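Local coordinates for protein acetylserotonin O-methyltransferase (Homo sapiens, PDB 4A6D) that catalyses the last step of melatonin synthesis, transferring a methyl group from S-adenosyl-L-methionine to N-acetylserotonin, and works as a homodimer, at residues A[5-8]-A[9-12]; A[21-24]-A[25-28]; A[65-69]-A[70-74]. All coordinates share one frame; numbering follows the deposited sequence.

Contact 1: A[5-8]-A[9-12]; sequences EDQA and YRLL
The carboxylate of E5 leans against the ring of Y9 where helix 7-31 of the O-methyltransferase dimerisation domain begins, with OE1 3.3 Å from CE2. The two flat groups are neither stacked nor perpendicular: their planes stand 50° apart, and OE1 comes in obliquely on the CD2-CE2 side. Y9 presents that side because its CG is turned anti to the backbone N (chi1 -173°), and the extended chain of E5 carries the acid up beside it.

D6 crosses the same tyrosine at about a right angle. It is the N-cap residue; OD1 reaches the Y9 amide in a weak capping bond of 3.5 Å. A firmer partner of OD1 is the hydroxyl of Y93 of the second subunit, whose ring also meets that of Y9. D6 O takes the R10 amide at 3.2 Å, the first regular bond of the helix.

R10 runs its aliphatic part past E5 O, CD lying 3.7 Å from it, while NE2 of Q7 sits at the guanidinium edge near its plane. R10 NH1 bonds weakly to G2 O. OE2 of E5 bonds to G2 N and is 6.8 Å from R10 NH1, so the two charges do not touch. The chemistry is that of a helix start shared with a dimer partner: the acid that caps the first turn is held mainly by a tyrosine from the other chain.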
loop_
_atom_site.group_PDB
_atom_site.type_symbol
_atom_site.label_atom_id
_atom_site.label_comp_id
_atom_site.label_asym_id
_atom_site.label_seq_id
_atom_site.Cartn_x
_atom_site.Cartn_y
_atom_site.Cartn_z
ATOM N N GLU A 5 8.508 -16.946 12.456
ATOM C CA GLU A 5 9.550 -15.904 12.420
ATOM C C GLU A 5 9.387 -14.870 13.549
ATOM O O GLU A 5 8.311 -14.786 14.174
ATOM C CB GLU A 5 9.618 -15.207 11.035
ATOM C CG GLU A 5 9.672 -16.183 9.867
ATOM C CD GLU A 5 10.387 -15.723 8.609
ATOM O OE1 GLU A 5 11.615 -15.476 8.674
ATOM O OE2 GLU A 5 9.739 -15.693 7.537
ATOM N N ASP A 6 10.462 -14.088 13.817
ATOM C CA ASP A 6 10.441 -13.065 14.865
ATOM C C ASP A 6 9.464 -11.957 14.523
ATOM O O ASP A 6 9.368 -11.537 13.363
ATOM C CB ASP A 6 11.867 -12.597 15.261
ATOM C CG ASP A 6 12.251 -11.148 15.032
ATOM O OD1 ASP A 6 12.638 -10.811 13.897
ATOM O OD2 ASP A 6 12.276 -10.383 16.016
ATOM N N GLN A 7 8.676 -11.562 15.536
ATOM C CA GLN A 7 7.626 -10.558 15.480
ATOM C C GLN A 7 7.979 -9.266 14.728
ATOM O O GLN A 7 7.092 -8.681 14.094
ATOM C CB GLN A 7 7.117 -10.256 16.897
ATOM C CG GLN A 7 6.257 -11.373 17.499
ATOM C CD GLN A 7 4.771 -11.171 17.287
ATOM O OE1 GLN A 7 4.016 -10.910 18.238
ATOM N NE2 GLN A 7 4.312 -11.317 16.042
ATOM N N ALA A 8 9.254 -8.810 14.814
ATOM C CA ALA A 8 9.734 -7.591 14.144
ATOM C C ALA A 8 9.813 -7.799 12.634
ATOM O O ALA A 8 9.532 -6.884 11.876
ATOM C CB ALA A 8 11.095 -7.191 14.682
ATOM N N TYR A 9 10.179 -9.002 12.210
ATOM C CA TYR A 9 10.275 -9.390 10.808
ATOM C C TYR A 9 8.888 -9.506 10.185
ATOM O O TYR A 9 8.700 -9.109 9.040
ATOM C CB TYR A 9 11.058 -10.705 10.682
ATOM C CG TYR A 9 11.357 -11.089 9.255
ATOM C CD1 TYR A 9 12.190 -10.303 8.457
ATOM C CD2 TYR A 9 10.795 -12.227 8.689
ATOM C CE1 TYR A 9 12.447 -10.638 7.129
ATOM C CE2 TYR A 9 11.028 -12.557 7.352
ATOM C CZ TYR A 9 11.897 -11.793 6.594
ATOM O OH TYR A 9 12.143 -12.156 5.295
ATOM N N ARG A 10 7.911 -10.011 10.965
ATOM C CA ARG A 10 6.506 -10.150 10.566
ATOM C C ARG A 10 5.893 -8.763 10.407
ATOM O O ARG A 10 5.160 -8.519 9.447
ATOM C CB ARG A 10 5.717 -10.981 11.594
ATOM C CG ARG A 10 6.128 -12.473 11.620
ATOM C CD ARG A 10 5.302 -13.344 12.577
ATOM N NE ARG A 10 3.848 -13.230 12.387
ATOM C CZ ARG A 10 3.150 -13.817 11.412
ATOM N NH1 ARG A 10 3.764 -14.563 10.501
ATOM N NH2 ARG A 10 1.839 -13.646 11.330
ATOM N N LEU A 11 6.257 -7.840 11.306
ATOM C CA LEU A 11 5.769 -6.465 11.279
ATOM C C LEU A 11 6.284 -5.702 10.039
ATOM O O LEU A 11 5.501 -5.063 9.334
ATOM C CB LEU A 11 6.107 -5.743 12.606
ATOM C CG LEU A 11 5.487 -4.346 12.794
ATOM C CD1 LEU A 11 3.993 -4.437 13.033
ATOM C CD2 LEU A 11 6.168 -3.612 13.920
ATOM N N LEU A 12 7.581 -5.803 9.770
ATOM C CA LEU A 12 8.237 -5.217 8.605
ATOM C C LEU A 12 7.587 -5.692 7.279
ATOM O O LEU A 12 7.387 -4.878 6.366
ATOM C CB LEU A 12 9.729 -5.576 8.624
ATOM C CG LEU A 12 10.575 -4.958 7.516
ATOM C CD1 LEU A 12 10.713 -3.429 7.715
ATOM C CD2 LEU A 12 11.906 -5.644 7.436
#

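Contact 2: A[21-24]-A[25-28]; sequences VSQV and LFAA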
loop_
_atom_site.group_PDB
_atom_site.type_symbol
_atom_site.label_atom_id
_atom_site.label_comp_id
_atom_site.label_asym_id
_atom_site.label_seq_id
_atom_site.Cartn_x
_atom_site.Cartn_y
_atom_site.Cartn_z
ATOM N N VAL A 21 -2.390 -5.189 -0.286
ATOM C CA VAL A 21 -3.662 -5.317 0.411
ATOM C C VAL A 21 -4.582 -4.140 0.025
ATOM O O VAL A 21 -5.776 -4.368 -0.184
ATOM C CB VAL A 21 -3.429 -5.433 1.930
ATOM C CG1 VAL A 21 -4.730 -5.250 2.726
ATOM C CG2 VAL A 21 -2.759 -6.741 2.280
ATOM N N SER A 22 -4.027 -2.906 -0.119
ATOM C CA SER A 22 -4.795 -1.722 -0.542
ATOM C C SER A 22 -5.326 -1.945 -1.941
ATOM O O SER A 22 -6.525 -1.816 -2.150
ATOM C CB SER A 22 -3.954 -0.441 -0.496
ATOM O OG SER A 22 -3.566 -0.143 0.836
ATOM N N GLN A 23 -4.450 -2.354 -2.880
ATOM C CA GLN A 23 -4.847 -2.633 -4.253
ATOM C C GLN A 23 -5.835 -3.775 -4.422
ATOM O O GLN A 23 -6.671 -3.687 -5.302
ATOM C CB GLN A 23 -3.656 -2.739 -5.190
ATOM C CG GLN A 23 -3.085 -1.376 -5.531
ATOM C CD GLN A 23 -3.948 -0.564 -6.471
ATOM O OE1 GLN A 23 -4.781 -1.076 -7.229
ATOM N NE2 GLN A 23 -3.735 0.730 -6.470
ATOM N N VAL A 24 -5.783 -4.818 -3.567
ATOM C CA VAL A 24 -6.763 -5.917 -3.584
ATOM C C VAL A 24 -8.153 -5.336 -3.288
ATOM O O VAL A 24 -9.093 -5.611 -4.036
ATOM C CB VAL A 24 -6.378 -7.059 -2.610
ATOM C CG1 VAL A 24 -7.589 -7.906 -2.212
ATOM C CG2 VAL A 24 -5.290 -7.925 -3.214
ATOM N N LEU A 25 -8.255 -4.486 -2.227
ATOM C CA LEU A 25 -9.484 -3.813 -1.823
ATOM C C LEU A 25 -9.987 -2.886 -2.936
ATOM O O LEU A 25 -11.165 -2.948 -3.270
ATOM C CB LEU A 25 -9.252 -3.014 -0.527
ATOM C CG LEU A 25 -10.406 -2.107 -0.019
ATOM C CD1 LEU A 25 -11.639 -2.927 0.316
ATOM C CD2 LEU A 25 -9.980 -1.327 1.215
ATOM N N PHE A 26 -9.088 -2.056 -3.517
ATOM C CA PHE A 26 -9.387 -1.099 -4.586
ATOM C C PHE A 26 -9.878 -1.804 -5.845
ATOM O O PHE A 26 -10.873 -1.371 -6.427
ATOM C CB PHE A 26 -8.152 -0.216 -4.911
ATOM C CG PHE A 26 -7.560 0.637 -3.793
ATOM C CD1 PHE A 26 -8.318 0.983 -2.674
ATOM C CD2 PHE A 26 -6.247 1.097 -3.868
ATOM C CE1 PHE A 26 -7.770 1.762 -1.643
ATOM C CE2 PHE A 26 -5.705 1.888 -2.849
ATOM C CZ PHE A 26 -6.470 2.221 -1.744
ATOM N N ALA A 27 -9.194 -2.900 -6.255
ATOM C CA ALA A 27 -9.529 -3.685 -7.445
ATOM C C ALA A 27 -10.819 -4.451 -7.255
ATOM O O ALA A 27 -11.594 -4.552 -8.194
ATOM C CB ALA A 27 -8.397 -4.631 -7.804
ATOM N N ALA A 28 -11.069 -4.965 -6.045
ATOM C CA ALA A 28 -12.315 -5.658 -5.733
ATOM C C ALA A 28 -13.475 -4.654 -5.867
ATOM O O ALA A 28 -14.535 -5.028 -6.370
ATOM C CB ALA A 28 -12.266 -6.217 -4.322
#
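S22 and F26, one helical turn apart in helix 7-31, meet through both backbone and side chain. The helix belongs to the dimerisation domain and lies at the dimer interface. Four backbone bonds join the two halves of this piece of helix, each from an amide to the carbonyl four residues back. F26 N reaches S22 O at 2.9 Å, and A27 N reaches Q23 O at 2.8 Å; L25 to V21 and A28 to V24 complete the set.

The closest side-chain packing involves F26. With its CG anti to the carbonyl carbon (chi1 -59°), the ring folds back along the helix and brings one face over S22 O. That oxygen lies 3.1 Å above the ring plane, displaced toward the rim; this is close packing, and the polar grip on S22 O comes from F26 N. At the ring's edge, in plane, stands NE2 of Q23, 3.6 Å from CD2. The Q23 chain is bent at chi2 (-73°), which swings its end to F26 although its CB points away; amide and ring are turned almost perpendicular, 89° apart.

Apolar touching within the segments is slighter: CB of S22 rests on CE2 of F26 at 3.7 Å. L25 directs its branches onto L106, while F26 packs on M109. The F26 side chain is about 10 Å from those of the substrate-binding N302 and Q306.

The S22 hydroxyl looks to the second subunit, bonding to Y15 O and F19 N there. This buried polar group is thus satisfied across the dimer interface, tying two copies of the same helix together within an otherwise largely apolar setting.

Contact 3: A[65-69]-A[70-74]; sequences DICVS and LKLLK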
loop_
_atom_site.group_PDB
_atom_site.type_symbol
_atom_site.label_atom_id
_atom_site.label_comp_id
_atom_site.label_asym_id
_atom_site.label_seq_id
_atom_site.Cartn_x
_atom_site.Cartn_y
_atom_site.Cartn_z
ATOM N N ASP A 65 -10.022 -15.196 -2.765
ATOM C CA ASP A 65 -9.316 -15.886 -1.685
ATOM C C ASP A 65 -8.576 -14.926 -0.777
ATOM O O ASP A 65 -8.650 -15.081 0.444
ATOM C CB ASP A 65 -8.420 -17.011 -2.208
ATOM C CG ASP A 65 -9.174 -18.226 -2.729
ATOM O OD1 ASP A 65 -10.372 -18.384 -2.376
ATOM O OD2 ASP A 65 -8.554 -19.043 -3.466
ATOM N N ILE A 66 -7.932 -13.891 -1.346
ATOM C CA ILE A 66 -7.272 -12.871 -0.525
ATOM C C ILE A 66 -8.346 -12.121 0.307
ATOM O O ILE A 66 -8.144 -11.937 1.504
ATOM C CB ILE A 66 -6.359 -11.941 -1.358
ATOM C CG1 ILE A 66 -5.180 -12.747 -1.929
ATOM C CG2 ILE A 66 -5.855 -10.746 -0.531
ATOM C CD1 ILE A 66 -4.582 -12.265 -3.169
ATOM N N CYS A 67 -9.506 -11.786 -0.306
ATOM C CA CYS A 67 -10.626 -11.089 0.353
ATOM C C CYS A 67 -11.151 -11.878 1.558
ATOM O O CYS A 67 -11.463 -11.273 2.587
ATOM C CB CYS A 67 -11.740 -10.766 -0.642
ATOM S SG CYS A 67 -11.378 -9.361 -1.736
ATOM N N VAL A 68 -11.202 -13.228 1.439
ATOM C CA VAL A 68 -11.624 -14.136 2.508
ATOM C C VAL A 68 -10.617 -14.059 3.678
ATOM O O VAL A 68 -11.040 -13.824 4.809
ATOM C CB VAL A 68 -11.847 -15.585 2.018
ATOM C CG1 VAL A 68 -12.244 -16.493 3.174
ATOM C CG2 VAL A 68 -12.898 -15.637 0.916
ATOM N N SER A 69 -9.296 -14.189 3.392
ATOM C CA SER A 69 -8.209 -14.068 4.380
ATOM C C SER A 69 -8.213 -12.694 5.078
ATOM O O SER A 69 -7.905 -12.613 6.273
ATOM C CB SER A 69 -6.857 -14.302 3.715
ATOM O OG SER A 69 -6.749 -15.639 3.257
ATOM N N LEU A 70 -8.557 -11.624 4.331
ATOM C CA LEU A 70 -8.636 -10.249 4.847
ATOM C C LEU A 70 -9.927 -9.998 5.635
ATOM O O LEU A 70 -10.065 -8.935 6.223
ATOM C CB LEU A 70 -8.531 -9.205 3.696
ATOM C CG LEU A 70 -7.168 -9.034 2.999
ATOM C CD1 LEU A 70 -7.256 -7.995 1.893
ATOM C CD2 LEU A 70 -6.054 -8.665 3.992
ATOM N N LYS A 71 -10.871 -10.949 5.644
ATOM C CA LYS A 71 -12.177 -10.815 6.339
ATOM C C LYS A 71 -13.122 -9.839 5.647
ATOM O O LYS A 71 -14.046 -9.301 6.279
ATOM C CB LYS A 71 -12.072 -10.567 7.869
ATOM C CG LYS A 71 -11.452 -11.730 8.662
ATOM C CD LYS A 71 -10.001 -11.440 9.118
ATOM C CE LYS A 71 -9.879 -10.391 10.223
ATOM N NZ LYS A 71 -8.491 -9.853 10.352
ATOM N N LEU A 72 -12.907 -9.620 4.335
ATOM C CA LEU A 72 -13.808 -8.772 3.564
ATOM C C LEU A 72 -14.909 -9.698 3.031
ATOM O O LEU A 72 -16.040 -9.257 2.851
ATOM C CB LEU A 72 -13.083 -8.024 2.422
ATOM C CG LEU A 72 -11.927 -7.097 2.818
ATOM C CD1 LEU A 72 -11.102 -6.695 1.605
ATOM C CD2 LEU A 72 -12.418 -5.891 3.609
ATOM N N LEU A 73 -14.586 -10.990 2.825
ATOM C CA LEU A 73 -15.550 -12.007 2.384
ATOM C C LEU A 73 -15.530 -13.286 3.246
ATOM O O LEU A 73 -14.539 -13.584 3.925
ATOM C CB LEU A 73 -15.359 -12.383 0.900
ATOM C CG LEU A 73 -15.544 -11.309 -0.166
ATOM C CD1 LEU A 73 -15.267 -11.889 -1.530
ATOM C CD2 LEU A 73 -16.951 -10.701 -0.133
ATOM N N LYS A 74 -16.641 -14.040 3.208
ATOM C CA LYS A 74 -16.788 -15.323 3.891
ATOM C C LYS A 74 -16.874 -16.410 2.815
ATOM O O LYS A 74 -17.455 -16.179 1.754
ATOM C CB LYS A 74 -18.068 -15.365 4.754
ATOM C CG LYS A 74 -18.033 -14.558 6.057
ATOM C CD LYS A 74 -19.014 -15.093 7.123
ATOM C CE LYS A 74 -20.474 -14.795 6.839
ATOM N NZ LYS A 74 -21.372 -15.199 7.959
#
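C67 O is gripped by two amides at the end of helix 57-69, L72 N at 2.8 Å and L73 N at 3.1 Å. They arrive differently: L72 N is tilted only 19° from the carbonyl plane, whereas L73 N sits well above it, 66° out. One residue earlier, I66 O accepts L70 N at 2.9 Å, the last regular helical bond here. K71 N then closes a tighter loop onto V68 O. K71 has a positive phi (72°), and round it the bonds L72 N to C67 O and K71 N to V68 O make a Schellman motif, to which L73 N to C67 O is an addition.

Round this helix end the leucines fold back on the helix. L70 and I66 lie side by side pointing the same way, CD1 to CG2 at 3.9 Å. L73 brings CD1 to within 3.8 Å of C67 CB, and V68 crosses it at about a right angle, CG2 meeting L73 CB. A CA-H...O contact, V68 CA to L73 O at 3.3 Å and nearly straight at the hydrogen, goes with the chain's return past V68.

Further out, the helix side is tied to the second subunit: S69 OG bonds to Q297 OE1 there and D65 bridges to R291, while D65 also bonds to Y84 OH of its own chain. On the turn, L72 O takes the hydroxyls of T87 and S90.

The turn therefore links helix 57-69 to strand 73-78, where K74 pairs through its backbone with R85 of the neighbouring strand 81-86, the two making the small antiparallel sheet of the dimerisation domain. L73 packs on F34 and L37 of helix 33-39, while I66, C67, L70 and L72 face helix 7-31.

All three contacts lie within the dimerisation domain and touch the second subunit, yet they differ in depth. Contact 2 is almost wholly buried; contacts 1 and 3 are only partly so. Contacts 1 and 2 share helix 7-31, with centres about 23 Å apart: one is its polar, capped beginning, the other a regular interior stretch. Contact 3, a helix end running into a strand, closes directly onto contact 2, where V21 CG1 meets L70 CD1 at 3.8 Å and L25 CD1 meets L72 CD1 at 4.0 Å. The interior joint between these two is therefore apolar, whereas each contact adds polar bonds to its apolar packing on the partner chain.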